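Local coordinates for tumor necrosis factor-inducible gene 6 protein (Homo sapiens, PDB 2PF5) that binds hyaluronan through its Link module and, as the full-length protein, transfers heavy chains from inter-alpha-inhibitor onto hyaluronan during matrix remodelling, at residues Leu30-Leu36 / Trp51-Arg56; Leu36-Arg40 / Lys72-Ile76; Val46-Met52 / Glu86-Tyr91. All coordinates share one frame; numbering follows the deposited sequence.

In the fold
From the N terminus, strand 2-5 and helix 16-25 come before the first segment, where short strand 29-30 turns into helix 33-41. Contact 1 closes the shortest loop, bringing the start of that helix against the turn after strand 50-51. Contact 2 takes the next part of the helix to the beginning of strand 74-80, closing a loop of 31 residues, and shares Leu36 with contact 1. Contact 3 pairs strand 50-51 with strand 89-93 across 33 residues and shares Trp51 and Met52 with contact 1. All three loops cross one another along the chain, since their segments alternate. Together they tie helix 33-41 to the mixed sheet and join strand 50-51 to strand 89-93.

Contact 1 (Leu30-Leu36 / Trp51-Arg56); sequences LATYKQL and WMAKGR
Ala31 O receives Ala53 N in a 2.7 Å hydrogen bond, nearly straight at N-H (168°), with the donor tilted from the carbonyl plane. It pins the turn between strands 50-51 and 56-61 of the Link module to the start of helix 33-41. That start is a capping box: Thr32 OG1 accepts from Gln35 N at 3.1 Å, while Gln35 OE1 takes Thr32 N in return. Threonine suits the N-cap because its short hydroxyl can reach forward to an amide of the first turn that lacks a helical partner. A water bonded to Tyr33 N also reaches Ala53 O weakly.

Around this bond the packing is mostly by hydrocarbon and sulfur atoms, some of it against main-chain carbonyls. Leu30 lays CD2 on Trp51 O, 3.6 Å away, while CD1 lies against Met52 O. Met52 runs alongside Tyr33, pointing the same way, with Met52 SD 5.4 Å from the centroid of the Tyr33 ring in an oblique Met-aromatic contact. Its chi1 of 74° sets CG between backbone N and carbonyl carbon, and the flexible thioether then bends at chi3. Arg56, whose NH1 is salt-bridged to Asp77, puts CD 3.9 Å from Tyr33 CD1. Crossing Leu36 at about a right angle, Met52 ends with CE 3.6 Å from Leu36 CD2.

Contact 2 (Leu36-Arg40 / Lys72-Ile76); sequences LEAAR and KTGII
Arg40 lays its side chain across Gly74, leaving helix 33-41 with CG anti to the backbone N (chi1 -166°). CB and CG carry it out from the helix toward the strand, and CD comes down on the peptide, 3.5 Å from Gly74 C. A bend at chi3 then turns the guanidinium so that one face lies over Gly74, with Gly74 CA 3.4 Å from the guanidinium plane, offset toward the rim. NE meets Glu37 OE1 at 2.9 Å and NH2 meets Glu37 OE2 at 2.8 Å, a side-on, two-nitrogen salt bridge within the helix that lies close to the guanidinium plane and fixes its rotation. NH1 bonds to Ile61 O on the neighbouring strand. In the Link module this is where helix 33-41 packs against the first residues of strand 74-80, the N-to-C directions of the short segments 36-40 and 74-76 at 132°. Glycine suits position 74 because its backbone angles would jam a CB against the preceding carbonyl.

Beyond it Ile75 supplies the apolar part: its long branch ends in CD1, 3.5 Å from Glu37 N and 3.9 Å from Leu36 CG. Glu37 OE1 lies beside that branch and also takes a water at 2.7 Å, which in turn accepts from Ile75 N. Glu37 OE2 has a second cationic partner in Lys41 NZ.

Contact 3 (Val46-Met52 / Glu86-Tyr91); sequences VCAAGWM and ERWDAY
Tyr91 OH donates a 2.6 Å hydrogen bond to Ala48 O, lying in the plane of that carbonyl, so a buried side chain takes up a main-chain oxygen just before the strand pairing begins. The phenol suits this place: its ring is apolar enough for the interior, and its single hydroxyl satisfies that oxygen. Val46 comes from the opposite direction, with CB 3.3 Å from Tyr91 OH. Along one edge of the ring lies the Gly50 backbone. A CB on Gly50 would clash with Tyr91 CD1, which explains the glycine.

Strand 50-51 and the start of strand 89-93 run parallel. Asp89 N bonds to Ala49 O in the carbonyl plane on a lone pair, Trp51 N comes to Asp89 O from above its carbonyl plane at 2.9 Å, and Tyr91 N meets Trp51 O almost head-on. Asp89 CB points to the face where a CB on Gly50 would; its OD1 accepts from Tyr12 N and OD2 is bonded to His4 NE2.

Trp51 leaves the sheet on the other face, the one Ala90 shares, and there meets Trp88 T-shaped. Trp88 turns its edge to the face of Trp51, their planes 75° apart, and Trp88 CD1 sits 3.6 Å from Trp51 CE2. With chi1 at -65°, Trp88 CG lies anti to its carbonyl carbon, and the six-membered ring reaches back to Ala49 CB, 3.5 Å from Trp88 CE3. Trp88 NE1 is held by Glu86 OE1 at 2.9 Å, within the indole plane and on the anti side of a carboxylate that also pairs with Arg81. Trp51 NE1 bonds to Leu14 O, with Glu86 O only a weak second acceptor at its edge. This parallel pair with its flanking tryptophans belongs to the buried centre of the Link module, an alpha/beta fold related to the C-type lectins.

Contact 1 (Leu30-Leu36 / Trp51-Arg56)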
# COMPACT_ATOMS: atom_id res chain seq x y z
N LEU A 30 -0.67 -7.24 4.17
CA LEU A 30 -1.00 -5.94 3.61
C LEU A 30 -1.63 -5.10 4.71
O LEU A 30 -2.44 -5.60 5.54
CB LEU A 30 -1.98 -6.05 2.45
CG LEU A 30 -1.36 -6.64 1.16
CD1 LEU A 30 -2.53 -7.11 0.26
CD2 LEU A 30 -0.40 -5.68 0.44
N ALA A 31 -1.26 -3.83 4.71
CA ALA A 31 -1.84 -2.89 5.70
C ALA A 31 -3.33 -2.71 5.39
O ALA A 31 -3.76 -2.70 4.20
CB ALA A 31 -1.11 -1.56 5.64
N THR A 32 -4.15 -2.58 6.42
CA THR A 32 -5.51 -2.12 6.21
C THR A 32 -5.55 -0.61 5.93
O THR A 32 -4.60 0.14 6.24
CB THR A 32 -6.42 -2.44 7.39
OG1 THR A 32 -6.07 -1.59 8.50
CG2 THR A 32 -6.30 -3.93 7.83
N TYR A 33 -6.66 -0.16 5.36
CA TYR A 33 -6.87 1.26 5.22
C TYR A 33 -6.74 2.00 6.57
O TYR A 33 -6.12 3.05 6.63
CB TYR A 33 -8.26 1.56 4.66
CG TYR A 33 -8.49 3.04 4.44
CD1 TYR A 33 -8.20 3.64 3.19
CD2 TYR A 33 -9.01 3.85 5.46
CE1 TYR A 33 -8.40 4.98 2.99
CE2 TYR A 33 -9.20 5.22 5.28
CZ TYR A 33 -8.89 5.78 4.04
OH TYR A 33 -9.15 7.11 3.84
N LYS A 34 -7.33 1.46 7.62
CA LYS A 34 -7.27 2.18 8.92
C LYS A 34 -5.83 2.25 9.46
O LYS A 34 -5.47 3.24 10.09
CB LYS A 34 -8.19 1.53 9.93
CG LYS A 34 -9.66 1.87 9.66
CD LYS A 34 -10.51 0.96 10.50
CE LYS A 34 -11.96 1.40 10.50
NZ LYS A 34 -12.78 0.24 10.94
N GLN A 35 -5.04 1.20 9.18
CA GLN A 35 -3.62 1.17 9.55
C GLN A 35 -2.82 2.20 8.77
O GLN A 35 -2.03 2.94 9.36
CB GLN A 35 -3.02 -0.23 9.42
CG GLN A 35 -3.47 -1.17 10.57
CD GLN A 35 -3.31 -2.66 10.23
OE1 GLN A 35 -2.91 -3.04 9.11
NE2 GLN A 35 -3.67 -3.51 11.19
N LEU A 36 -3.02 2.23 7.46
CA LEU A 36 -2.38 3.22 6.62
C LEU A 36 -2.77 4.63 7.07
O LEU A 36 -1.90 5.52 7.12
CB LEU A 36 -2.74 2.98 5.11
CG LEU A 36 -2.02 3.88 4.09
CD1 LEU A 36 -0.47 3.71 4.14
CD2 LEU A 36 -2.57 3.63 2.64
N TRP A 51 -1.16 -1.47 -3.38
CA TRP A 51 -2.13 -2.42 -2.83
C TRP A 51 -2.14 -2.41 -1.29
O TRP A 51 -1.09 -2.30 -0.63
CB TRP A 51 -1.82 -3.85 -3.31
CG TRP A 51 -1.96 -4.05 -4.81
CD1 TRP A 51 -0.95 -4.18 -5.73
CD2 TRP A 51 -3.20 -4.19 -5.53
NE1 TRP A 51 -1.50 -4.38 -7.00
CE2 TRP A 51 -2.87 -4.39 -6.89
CE3 TRP A 51 -4.55 -4.17 -5.15
CZ2 TRP A 51 -3.86 -4.58 -7.89
CZ3 TRP A 51 -5.55 -4.32 -6.15
CH2 TRP A 51 -5.18 -4.54 -7.50
N MET A 52 -3.34 -2.58 -0.75
CA MET A 52 -3.53 -2.73 0.68
C MET A 52 -4.63 -3.76 0.92
O MET A 52 -5.12 -4.36 -0.03
CB MET A 52 -3.78 -1.36 1.36
CG MET A 52 -5.16 -0.78 1.10
SD MET A 52 -5.36 0.96 1.68
CE MET A 52 -4.62 1.76 0.33
N ALA A 53 -5.02 -3.98 2.18
CA ALA A 53 -5.97 -5.03 2.49
C ALA A 53 -7.26 -4.89 1.67
O ALA A 53 -7.72 -3.79 1.34
CB ALA A 53 -6.28 -5.05 3.97
N LYS A 54 -7.82 -6.04 1.31
CA LYS A 54 -9.10 -6.11 0.61
C LYS A 54 -9.01 -5.78 -0.88
O LYS A 54 -10.01 -5.71 -1.56
CB LYS A 54 -10.15 -5.23 1.29
CG LYS A 54 -10.64 -5.72 2.62
CD LYS A 54 -11.79 -4.88 3.11
CE LYS A 54 -13.09 -5.21 2.37
NZ LYS A 54 -14.05 -4.07 2.14
N GLY A 55 -7.80 -5.56 -1.36
CA GLY A 55 -7.56 -5.13 -2.72
C GLY A 55 -7.81 -3.67 -3.03
O GLY A 55 -7.95 -3.30 -4.18
N ARG A 56 -7.86 -2.82 -2.01
CA ARG A 56 -7.79 -1.39 -2.21
C ARG A 56 -6.42 -0.93 -2.70
O ARG A 56 -5.43 -1.53 -2.38
CB ARG A 56 -8.15 -0.66 -0.92
CG ARG A 56 -8.55 0.78 -1.11
CD ARG A 56 -9.16 1.43 0.12
NE ARG A 56 -10.40 0.80 0.52
CZ ARG A 56 -11.53 0.97 -0.11
NH1 ARG A 56 -11.59 1.77 -1.15
NH2 ARG A 56 -12.61 0.36 0.31
O HOH W 1 -8.45 -2.02 4.19

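Contact 2 (Leu36-Arg40 / Lys72-Ile76)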
# COMPACT_ATOMS: atom_id res chain seq x y z
N LEU A 36 -3.02 2.23 7.46
CA LEU A 36 -2.38 3.22 6.62
C LEU A 36 -2.77 4.63 7.07
O LEU A 36 -1.90 5.52 7.12
CB LEU A 36 -2.74 2.98 5.11
CG LEU A 36 -2.02 3.88 4.09
CD1 LEU A 36 -0.47 3.71 4.14
CD2 LEU A 36 -2.57 3.63 2.64
N GLU A 37 -4.05 4.84 7.40
CA GLU A 37 -4.51 6.16 7.86
C GLU A 37 -3.86 6.60 9.19
O GLU A 37 -3.45 7.79 9.35
CB GLU A 37 -6.04 6.26 7.91
CG GLU A 37 -6.53 7.57 8.62
CD GLU A 37 -6.14 8.86 7.86
OE1 GLU A 37 -5.70 8.76 6.70
OE2 GLU A 37 -6.29 9.97 8.42
N ALA A 38 -3.81 5.68 10.15
CA ALA A 38 -3.12 5.93 11.43
C ALA A 38 -1.64 6.25 11.17
O ALA A 38 -1.08 7.21 11.74
CB ALA A 38 -3.28 4.69 12.37
N ALA A 39 -0.99 5.48 10.30
CA ALA A 39 0.42 5.79 9.96
C ALA A 39 0.57 7.22 9.40
O ALA A 39 1.50 7.98 9.78
CB ALA A 39 0.99 4.74 8.96
N ARG A 40 -0.35 7.59 8.51
CA ARG A 40 -0.35 8.92 7.90
C ARG A 40 -0.54 10.04 8.94
O ARG A 40 0.09 11.11 8.84
CB ARG A 40 -1.44 9.01 6.83
CG ARG A 40 -1.30 10.24 5.91
CD ARG A 40 -2.59 10.48 5.16
NE ARG A 40 -3.68 10.78 6.10
CZ ARG A 40 -3.88 11.98 6.64
NH1 ARG A 40 -3.08 13.00 6.33
NH2 ARG A 40 -4.87 12.15 7.50
N LYS A 72 -2.71 16.91 -1.43
CA LYS A 72 -4.13 16.89 -1.05
C LYS A 72 -4.36 15.93 0.12
O LYS A 72 -4.64 14.75 -0.08
CB LYS A 72 -4.99 16.53 -2.26
CG LYS A 72 -4.21 15.84 -3.39
CD LYS A 72 -5.11 15.42 -4.53
CE LYS A 72 -4.34 14.52 -5.50
NZ LYS A 72 -4.78 14.69 -6.92
N THR A 73 -4.24 16.45 1.34
CA THR A 73 -3.95 15.58 2.50
C THR A 73 -5.00 14.48 2.74
O THR A 73 -6.20 14.67 2.50
CB THR A 73 -3.65 16.36 3.82
OG1 THR A 73 -4.86 16.86 4.39
CG2 THR A 73 -2.71 17.51 3.56
N GLY A 74 -4.53 13.33 3.20
CA GLY A 74 -5.37 12.18 3.41
C GLY A 74 -4.82 11.05 2.56
O GLY A 74 -3.79 11.19 1.91
N ILE A 75 -5.51 9.91 2.59
CA ILE A 75 -5.22 8.80 1.68
C ILE A 75 -5.96 9.07 0.38
O ILE A 75 -7.17 9.33 0.39
CB ILE A 75 -5.63 7.46 2.30
CG1 ILE A 75 -4.76 7.16 3.55
CG2 ILE A 75 -5.50 6.27 1.25
CD1 ILE A 75 -5.29 6.00 4.34
N ILE A 76 -5.24 9.05 -0.73
CA ILE A 76 -5.87 9.19 -2.04
C ILE A 76 -6.39 7.78 -2.33
O ILE A 76 -5.60 6.82 -2.33
CB ILE A 76 -4.86 9.67 -3.12
CG1 ILE A 76 -4.23 11.01 -2.69
CG2 ILE A 76 -5.52 9.71 -4.54
CD1 ILE A 76 -5.21 12.18 -2.56
O HOH W 2 -7.35 9.56 4.71

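Contact 3 (Val46-Met52 / Glu86-Tyr91)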
# COMPACT_ATOMS: atom_id res chain seq x y z
N VAL A 46 3.94 8.85 1.32
CA VAL A 46 4.61 8.24 0.16
C VAL A 46 3.77 8.58 -1.08
O VAL A 46 2.58 8.31 -1.10
CB VAL A 46 4.72 6.69 0.26
CG1 VAL A 46 5.54 6.16 -0.91
CG2 VAL A 46 5.35 6.23 1.58
N CYS A 47 4.40 9.17 -2.09
CA CYS A 47 3.65 9.49 -3.31
C CYS A 47 3.74 8.32 -4.30
O CYS A 47 4.37 8.43 -5.34
CB CYS A 47 4.09 10.82 -3.93
SG CYS A 47 2.87 11.42 -5.16
N ALA A 48 3.11 7.21 -3.94
CA ALA A 48 3.12 5.99 -4.76
C ALA A 48 1.94 5.12 -4.41
O ALA A 48 1.81 4.65 -3.26
CB ALA A 48 4.45 5.21 -4.57
N ALA A 49 1.07 4.88 -5.39
CA ALA A 49 -0.11 4.08 -5.16
C ALA A 49 0.34 2.64 -4.87
O ALA A 49 1.23 2.11 -5.56
CB ALA A 49 -1.02 4.12 -6.41
N GLY A 50 -0.28 2.02 -3.88
CA GLY A 50 0.00 0.64 -3.55
C GLY A 50 -1.22 -0.15 -3.15
O GLY A 50 -2.16 0.39 -2.59
N TRP A 51 -1.16 -1.47 -3.38
CA TRP A 51 -2.13 -2.42 -2.83
C TRP A 51 -2.14 -2.41 -1.29
O TRP A 51 -1.09 -2.30 -0.63
CB TRP A 51 -1.82 -3.85 -3.31
CG TRP A 51 -1.96 -4.05 -4.81
CD1 TRP A 51 -0.95 -4.18 -5.73
CD2 TRP A 51 -3.20 -4.19 -5.53
NE1 TRP A 51 -1.50 -4.38 -7.00
CE2 TRP A 51 -2.87 -4.39 -6.89
CE3 TRP A 51 -4.55 -4.17 -5.15
CZ2 TRP A 51 -3.86 -4.58 -7.89
CZ3 TRP A 51 -5.55 -4.32 -6.15
CH2 TRP A 51 -5.18 -4.54 -7.50
N MET A 52 -3.34 -2.58 -0.75
CA MET A 52 -3.53 -2.73 0.68
C MET A 52 -4.63 -3.76 0.92
O MET A 52 -5.12 -4.36 -0.03
CB MET A 52 -3.78 -1.36 1.36
CG MET A 52 -5.16 -0.78 1.10
SD MET A 52 -5.36 0.96 1.68
CE MET A 52 -4.62 1.76 0.33
N GLU A 86 -3.78 -5.63 -12.01
CA GLU A 86 -3.16 -4.32 -12.15
C GLU A 86 -1.85 -4.34 -11.37
O GLU A 86 -1.73 -5.07 -10.35
CB GLU A 86 -4.07 -3.22 -11.60
CG GLU A 86 -5.28 -2.90 -12.52
CD GLU A 86 -6.18 -1.82 -11.93
OE1 GLU A 86 -5.85 -1.30 -10.83
OE2 GLU A 86 -7.22 -1.50 -12.55
N ARG A 87 -0.87 -3.55 -11.79
CA ARG A 87 0.46 -3.54 -11.13
C ARG A 87 0.71 -2.20 -10.40
O ARG A 87 0.70 -1.13 -11.00
CB ARG A 87 1.59 -3.86 -12.12
CG ARG A 87 1.45 -5.25 -12.76
CD ARG A 87 2.39 -5.38 -13.92
NE ARG A 87 3.60 -6.03 -13.45
CZ ARG A 87 4.75 -6.10 -14.12
NH1 ARG A 87 5.76 -6.76 -13.56
NH2 ARG A 87 4.90 -5.53 -15.31
N TRP A 88 0.92 -2.30 -9.09
CA TRP A 88 1.08 -1.13 -8.24
C TRP A 88 2.21 -1.46 -7.26
O TRP A 88 2.89 -2.46 -7.40
CB TRP A 88 -0.22 -0.86 -7.47
CG TRP A 88 -1.44 -0.47 -8.36
CD1 TRP A 88 -2.55 -1.24 -8.63
CD2 TRP A 88 -1.63 0.77 -9.06
NE1 TRP A 88 -3.44 -0.53 -9.43
CE2 TRP A 88 -2.90 0.70 -9.71
CE3 TRP A 88 -0.87 1.95 -9.18
CZ2 TRP A 88 -3.41 1.76 -10.47
CZ3 TRP A 88 -1.37 3.00 -9.95
CH2 TRP A 88 -2.65 2.90 -10.58
N ASP A 89 2.38 -0.63 -6.23
CA ASP A 89 3.31 -1.01 -5.18
C ASP A 89 2.53 -1.75 -4.08
O ASP A 89 1.42 -2.26 -4.32
CB ASP A 89 4.05 0.25 -4.68
CG ASP A 89 5.04 0.79 -5.70
OD1 ASP A 89 5.48 0.05 -6.63
OD2 ASP A 89 5.42 1.97 -5.56
N ALA A 90 3.08 -1.80 -2.87
CA ALA A 90 2.43 -2.48 -1.75
C ALA A 90 2.60 -1.64 -0.48
O ALA A 90 3.64 -1.04 -0.28
CB ALA A 90 3.05 -3.86 -1.54
N TYR A 91 1.56 -1.62 0.34
CA TYR A 91 1.62 -1.08 1.71
C TYR A 91 1.49 -2.24 2.67
O TYR A 91 0.46 -2.93 2.69
CB TYR A 91 0.56 0.02 1.96
CG TYR A 91 1.00 1.27 1.29
CD1 TYR A 91 0.47 1.62 0.05
CD2 TYR A 91 2.03 2.07 1.84
CE1 TYR A 91 0.91 2.77 -0.62
CE2 TYR A 91 2.49 3.21 1.18
CZ TYR A 91 1.91 3.55 -0.06
OH TYR A 91 2.34 4.66 -0.75